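PDB 3PWX: putative flagellar hook-associated protein from Vibrio parahaemolyticus, which probably serves as a flagellin-family structural subunit at the junction between the hook and the filament of the bacterial flagellum. Local coordinates for residues D45-S50 with D83-S88; S87-Q92 with A108-S113. All coordinates share one frame; numbering follows the deposited sequence.

Contact 1 of 2, residues D45-S50 with D83-S88. Unlike the reference sequence in segment 45-50: Ser-48 (reference Asn).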
loop_
_atom_site.group_PDB
_atom_site.type_symbol
_atom_site.label_atom_id
_atom_site.label_comp_id
_atom_site.label_asym_id
_atom_site.label_seq_id
_atom_site.Cartn_x
_atom_site.Cartn_y
_atom_site.Cartn_z
ATOM N N ASP A 45 13.696 15.003 -11.095
ATOM C CA ASP A 45 14.007 16.404 -11.188
ATOM C C ASP A 45 14.951 16.652 -12.353
ATOM O O ASP A 45 14.684 17.499 -13.214
ATOM C CB ASP A 45 14.622 16.938 -9.905
ATOM C CG ASP A 45 14.561 18.446 -9.851
ATOM O OD1 ASP A 45 13.454 19.022 -9.977
ATOM O OD2 ASP A 45 15.628 19.085 -9.741
ATOM N N SER A 46 16.016 15.865 -12.411
ATOM C CA SER A 46 17.003 15.968 -13.501
ATOM C C SER A 46 16.439 15.656 -14.895
ATOM O O SER A 46 16.784 16.360 -15.844
ATOM C CB SER A 46 18.213 15.085 -13.193
ATOM O OG SER A 46 18.999 14.875 -14.337
ATOM N N VAL A 47 15.582 14.621 -15.016
ATOM C CA VAL A 47 14.853 14.337 -16.252
ATOM C C VAL A 47 14.047 15.561 -16.616
ATOM O O VAL A 47 14.028 15.918 -17.757
ATOM C CB VAL A 47 13.900 13.101 -16.152
ATOM C CG1 VAL A 47 13.004 12.976 -17.384
ATOM C CG2 VAL A 47 14.692 11.803 -15.978
ATOM N N SER A 48 13.432 16.266 -15.665
ATOM C CA SER A 48 12.642 17.425 -16.051
ATOM C C SER A 48 13.454 18.644 -16.501
ATOM O O SER A 48 13.003 19.365 -17.410
ATOM C CB SER A 48 11.687 17.828 -14.971
ATOM O OG SER A 48 12.393 18.589 -14.036
ATOM N N GLU A 49 14.616 18.887 -15.875
ATOM C CA GLU A 49 15.598 19.910 -16.383
ATOM C C GLU A 49 16.064 19.625 -17.786
ATOM O O GLU A 49 16.141 20.531 -18.632
ATOM C CB GLU A 49 16.818 20.046 -15.480
ATOM C CG GLU A 49 16.593 21.045 -14.311
ATOM C CD GLU A 49 17.480 20.728 -13.106
ATOM O OE1 GLU A 49 17.563 19.524 -12.742
ATOM O OE2 GLU A 49 18.078 21.673 -12.508
ATOM N N SER A 50 16.345 18.363 -18.058
ATOM C CA SER A 50 16.723 18.014 -19.389
ATOM C C SER A 50 15.562 18.201 -20.320
ATOM O O SER A 50 15.756 18.577 -21.451
ATOM C CB SER A 50 17.217 16.600 -19.472
ATOM O OG SER A 50 18.368 16.432 -18.693
ATOM N N ASP A 83 20.774 11.951 -23.914
ATOM C CA ASP A 83 21.517 10.864 -23.277
ATOM C C ASP A 83 21.353 10.912 -21.794
ATOM O O ASP A 83 21.073 9.901 -21.160
ATOM C CB ASP A 83 22.998 10.924 -23.619
ATOM C CG ASP A 83 23.278 10.639 -25.087
ATOM O OD1 ASP A 83 22.369 10.206 -25.838
ATOM O OD2 ASP A 83 24.447 10.867 -25.487
ATOM N N SER A 84 21.496 12.108 -21.251
ATOM C CA SER A 84 21.251 12.405 -19.852
ATOM C C SER A 84 19.853 11.926 -19.313
ATOM O O SER A 84 19.714 11.516 -18.149
ATOM C CB SER A 84 21.493 13.904 -19.665
ATOM O OG SER A 84 20.847 14.420 -18.513
ATOM N N ILE A 85 18.829 11.964 -20.159
ATOM C CA ILE A 85 17.504 11.485 -19.790
ATOM C C ILE A 85 17.493 9.959 -19.818
ATOM O O ILE A 85 16.850 9.329 -18.989
ATOM C CB ILE A 85 16.434 12.036 -20.736
ATOM C CG1 ILE A 85 16.069 13.454 -20.356
ATOM C CG2 ILE A 85 15.205 11.189 -20.756
ATOM C CD1 ILE A 85 15.641 14.318 -21.592
ATOM N N GLU A 86 18.234 9.370 -20.747
ATOM C CA GLU A 86 18.394 7.931 -20.751
ATOM C C GLU A 86 19.103 7.456 -19.499
ATOM O O GLU A 86 18.666 6.497 -18.895
ATOM C CB GLU A 86 19.164 7.474 -21.970
ATOM C CG GLU A 86 19.672 6.015 -21.861
ATOM C CD GLU A 86 20.273 5.564 -23.159
ATOM O OE1 GLU A 86 19.692 4.646 -23.797
ATOM O OE2 GLU A 86 21.287 6.197 -23.571
ATOM N N SER A 87 20.161 8.159 -19.094
ATOM C CA SER A 87 20.882 7.861 -17.841
ATOM C C SER A 87 20.082 7.926 -16.555
ATOM O O SER A 87 20.359 7.173 -15.603
ATOM C CB SER A 87 22.028 8.843 -17.640
ATOM O OG SER A 87 23.161 8.295 -18.242
ATOM N N SER A 88 19.188 8.914 -16.479
ATOM C CA SER A 88 18.383 9.080 -15.306
ATOM C C SER A 88 17.390 7.947 -15.239
ATOM O O SER A 88 17.202 7.386 -14.187
ATOM C CB SER A 88 17.704 10.440 -15.301
ATOM O OG SER A 88 18.702 11.479 -15.330
HETATM O O HOH W 1 18.627 14.075 -17.017
#

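Contact 2 of 2, residues S87-Q92 with A108-S113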
loop_
_atom_site.group_PDB
_atom_site.type_symbol
_atom_site.label_atom_id
_atom_site.label_comp_id
_atom_site.label_asym_id
_atom_site.label_seq_id
_atom_site.Cartn_x
_atom_site.Cartn_y
_atom_site.Cartn_z
ATOM N N SER A 87 20.161 8.159 -19.094
ATOM C CA SER A 87 20.882 7.861 -17.841
ATOM C C SER A 87 20.082 7.926 -16.555
ATOM O O SER A 87 20.359 7.173 -15.603
ATOM C CB SER A 87 22.028 8.843 -17.640
ATOM O OG SER A 87 23.161 8.295 -18.242
ATOM N N SER A 88 19.188 8.914 -16.479
ATOM C CA SER A 88 18.383 9.080 -15.306
ATOM C C SER A 88 17.390 7.947 -15.239
ATOM O O SER A 88 17.202 7.386 -14.187
ATOM C CB SER A 88 17.704 10.440 -15.301
ATOM O OG SER A 88 18.702 11.479 -15.330
ATOM N N PHE A 89 16.794 7.533 -16.345
ATOM C CA PHE A 89 15.796 6.446 -16.209
ATOM C C PHE A 89 16.422 5.075 -15.972
ATOM O O PHE A 89 15.699 4.128 -15.659
ATOM C CB PHE A 89 14.886 6.359 -17.420
ATOM C CG PHE A 89 13.769 7.285 -17.375
ATOM C CD1 PHE A 89 12.750 7.103 -16.456
ATOM C CD2 PHE A 89 13.729 8.367 -18.242
ATOM C CE1 PHE A 89 11.686 7.986 -16.393
ATOM C CE2 PHE A 89 12.664 9.267 -18.191
ATOM C CZ PHE A 89 11.634 9.075 -17.276
ATOM N N ASN A 90 17.748 4.995 -16.129
ATOM C CA ASN A 90 18.561 3.791 -15.975
ATOM C C ASN A 90 19.410 3.861 -14.707
ATOM O O ASN A 90 20.323 3.077 -14.517
ATOM C CB ASN A 90 19.463 3.600 -17.191
ATOM C CG ASN A 90 18.756 2.890 -18.341
ATOM O OD1 ASN A 90 17.660 2.309 -18.169
ATOM N ND2 ASN A 90 19.351 2.944 -19.505
ATOM N N ALA A 91 19.065 4.809 -13.838
ATOM C CA ALA A 91 19.670 4.940 -12.523
ATOM C C ALA A 91 19.611 3.622 -11.773
ATOM O O ALA A 91 18.643 2.864 -11.913
ATOM C CB ALA A 91 18.942 6.010 -11.728
ATOM N N GLN A 92 20.647 3.376 -10.979
ATOM C CA GLN A 92 20.748 2.192 -10.168
ATOM C C GLN A 92 20.963 2.664 -8.747
ATOM O O GLN A 92 21.454 3.789 -8.538
ATOM C CB GLN A 92 21.947 1.331 -10.597
ATOM C CG GLN A 92 21.820 0.746 -11.967
ATOM C CD GLN A 92 23.125 0.162 -12.469
ATOM O OE1 GLN A 92 23.922 0.877 -13.059
ATOM N NE2 GLN A 92 23.356 -1.118 -12.235
ATOM N N ALA A 108 18.210 -2.941 -17.316
ATOM C CA ALA A 108 18.135 -1.514 -17.654
ATOM C C ALA A 108 16.744 -1.174 -18.130
ATOM O O ALA A 108 16.166 -1.927 -18.878
ATOM C CB ALA A 108 19.101 -1.225 -18.739
ATOM N N ALA A 109 16.186 -0.049 -17.706
ATOM C CA ALA A 109 14.808 0.343 -18.089
ATOM C C ALA A 109 14.695 0.655 -19.581
ATOM O O ALA A 109 13.650 0.380 -20.201
ATOM C CB ALA A 109 14.390 1.532 -17.317
ATOM N N LEU A 110 15.778 1.190 -20.141
ATOM C CA LEU A 110 15.837 1.604 -21.542
ATOM C C LEU A 110 17.029 0.958 -22.269
ATOM O O LEU A 110 18.135 0.866 -21.738
ATOM C CB LEU A 110 16.003 3.123 -21.615
ATOM C CG LEU A 110 14.817 4.070 -21.560
ATOM C CD1 LEU A 110 15.328 5.407 -21.152
ATOM C CD2 LEU A 110 14.220 4.172 -22.928
ATOM N N ASN A 111 16.788 0.525 -23.493
ATOM C CA ASN A 111 17.793 -0.107 -24.323
ATOM C C ASN A 111 17.704 0.508 -25.722
ATOM O O ASN A 111 16.602 0.702 -26.243
ATOM C CB ASN A 111 17.492 -1.597 -24.411
ATOM C CG ASN A 111 18.701 -2.426 -24.841
ATOM O OD1 ASN A 111 19.507 -2.016 -25.677
ATOM N ND2 ASN A 111 18.825 -3.609 -24.261
ATOM N N LYS A 112 18.859 0.791 -26.333
ATOM C CA LYS A 112 18.905 1.426 -27.685
ATOM C C LYS A 112 19.556 0.521 -28.714
ATOM O O LYS A 112 19.676 0.885 -29.889
ATOM C CB LYS A 112 19.590 2.801 -27.666
ATOM C CG LYS A 112 18.994 3.752 -28.709
ATOM C CD LYS A 112 19.971 4.858 -29.218
ATOM C CE LYS A 112 19.243 5.826 -30.186
ATOM N NZ LYS A 112 19.842 7.245 -30.303
ATOM N N SER A 113 19.955 -0.670 -28.269
ATOM C CA SER A 113 20.546 -1.718 -29.123
ATOM C C SER A 113 19.900 -1.909 -30.492
ATOM O O SER A 113 20.540 -2.370 -31.409
ATOM C CB SER A 113 20.486 -3.066 -28.406
ATOM O OG SER A 113 21.557 -3.170 -27.497
#

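Contact 1 of 2, residues D45-S50 with D83-S88
Val-47 and Ile-85, whose CA atoms lie 5.3 Å apart, mark the register of two helical segments, 45-50 and 83-88, that run nearly antiparallel at 165° with their axes 9.1 Å apart. Small side chains line the interface: four of the six touching residues are serines, and the interface divides into a polar and an apolar strip. In the polar strip one water sits between the helices. It hydrogen-bonds Ser-46 OG at 2.8 Å, Ser-50 OG at 2.9 Å and Ser-84 OG at 2.7 Å, and also donates a weak bond to the carbonyl oxygen of Ser-84. The hydroxyls reach it from different rotations: OG of Ser-46 stands anti to its backbone N (chi1 164°), as does that of Ser-84, whereas Ser-50 turns its OG anti to the carbonyl carbon (chi1 -62°). Three hydroxyls, two from helix 7-61 and one from helix 71-89, are thus gathered round one solvent molecule. Beside it lies the apolar strip. Val-47 sets its CG2 against CB of Ser-88 at 3.4 Å, a close methyl-to-methylene touch, while CB of Ser-50 rests on CG1 of Ile-85 at 3.5 Å and equally near its CD1. The two branched residues meet more distantly, through their CG1 atoms. The consecutive helices 7-61 and 71-89 pack here as an antiparallel helical hairpin, within the N-terminal helical region of the flagellin family. Helix 172-223 covers the neighbouring face, where Val-47 and Ser-48 touch Val-190; Ile-85 packs on Leu-51 and Met-54 further along helix 7-61, and Ser-50 reaches Tyr-81 on helix 71-89.

Contact 2 of 2, residues S87-Q92 with A108-S113
Asn-90 and Leu-110 meet through a side-chain amide that bonds both N and O of one strand residue, much as a neighbouring strand would. It joins the chain leaving helix 71-89 to strand 110-111 of a small antiparallel sheet. OD1 of Asn-90 accepts from N of Leu-110 at 2.9 Å, with the donor in the carbonyl plane on a lone pair; N of Ala-109 lies just 2.8 Å from the same OD1. The second bond, from ND2 of Asn-90 to O of Leu-110, is longer at 3.3 Å but fairly straight, at 161°. CG of Asn-90 stands anti to its own carbonyl carbon (chi1 -84°), and the Asn-90 and Leu-110 side chains cross at about a right angle. The buried side of the contact is apolar: CD1 of Leu-110 rests 3.9 Å from CB of Phe-89, whose ring continues to Ala-142 and Ile-145. The far end of 108-113 makes no contact with 87-92. There Lys-112 turns to a salt bridge with Asp-159, and exposed Ser-113 closes an Asx turn, its N donating to OD1 of Asn-111. On the tight side, CB of Ala-109 sits against O of Phe-89 at 3.3 Å.

Overall arrangement
Contacts 1 and 2 follow one another along helix 71-89, share Ser-87 and Ser-88, and have centres 11 Å apart. Successive parts of this helix serve them: contact 1 packs it on helix 7-61, and contact 2 ties its end to the strand-containing region that follows. They also touch directly. CG1 of Val-47 lies 3.8 Å from CE2 of Phe-89, so the apolar strip of the helix pair continues into the Phe-89 cluster, and CD1 of Leu-110 reaches CA of Glu-86 at 4.0 Å. In contact 2, the Ala-108 side chain is about 11 Å from that of His-97, a magnesium-binding residue of this protein whose ion is not bound to this chain in the model; a bound magnesium ion lies about 14 Å from the Ala-108 side chain.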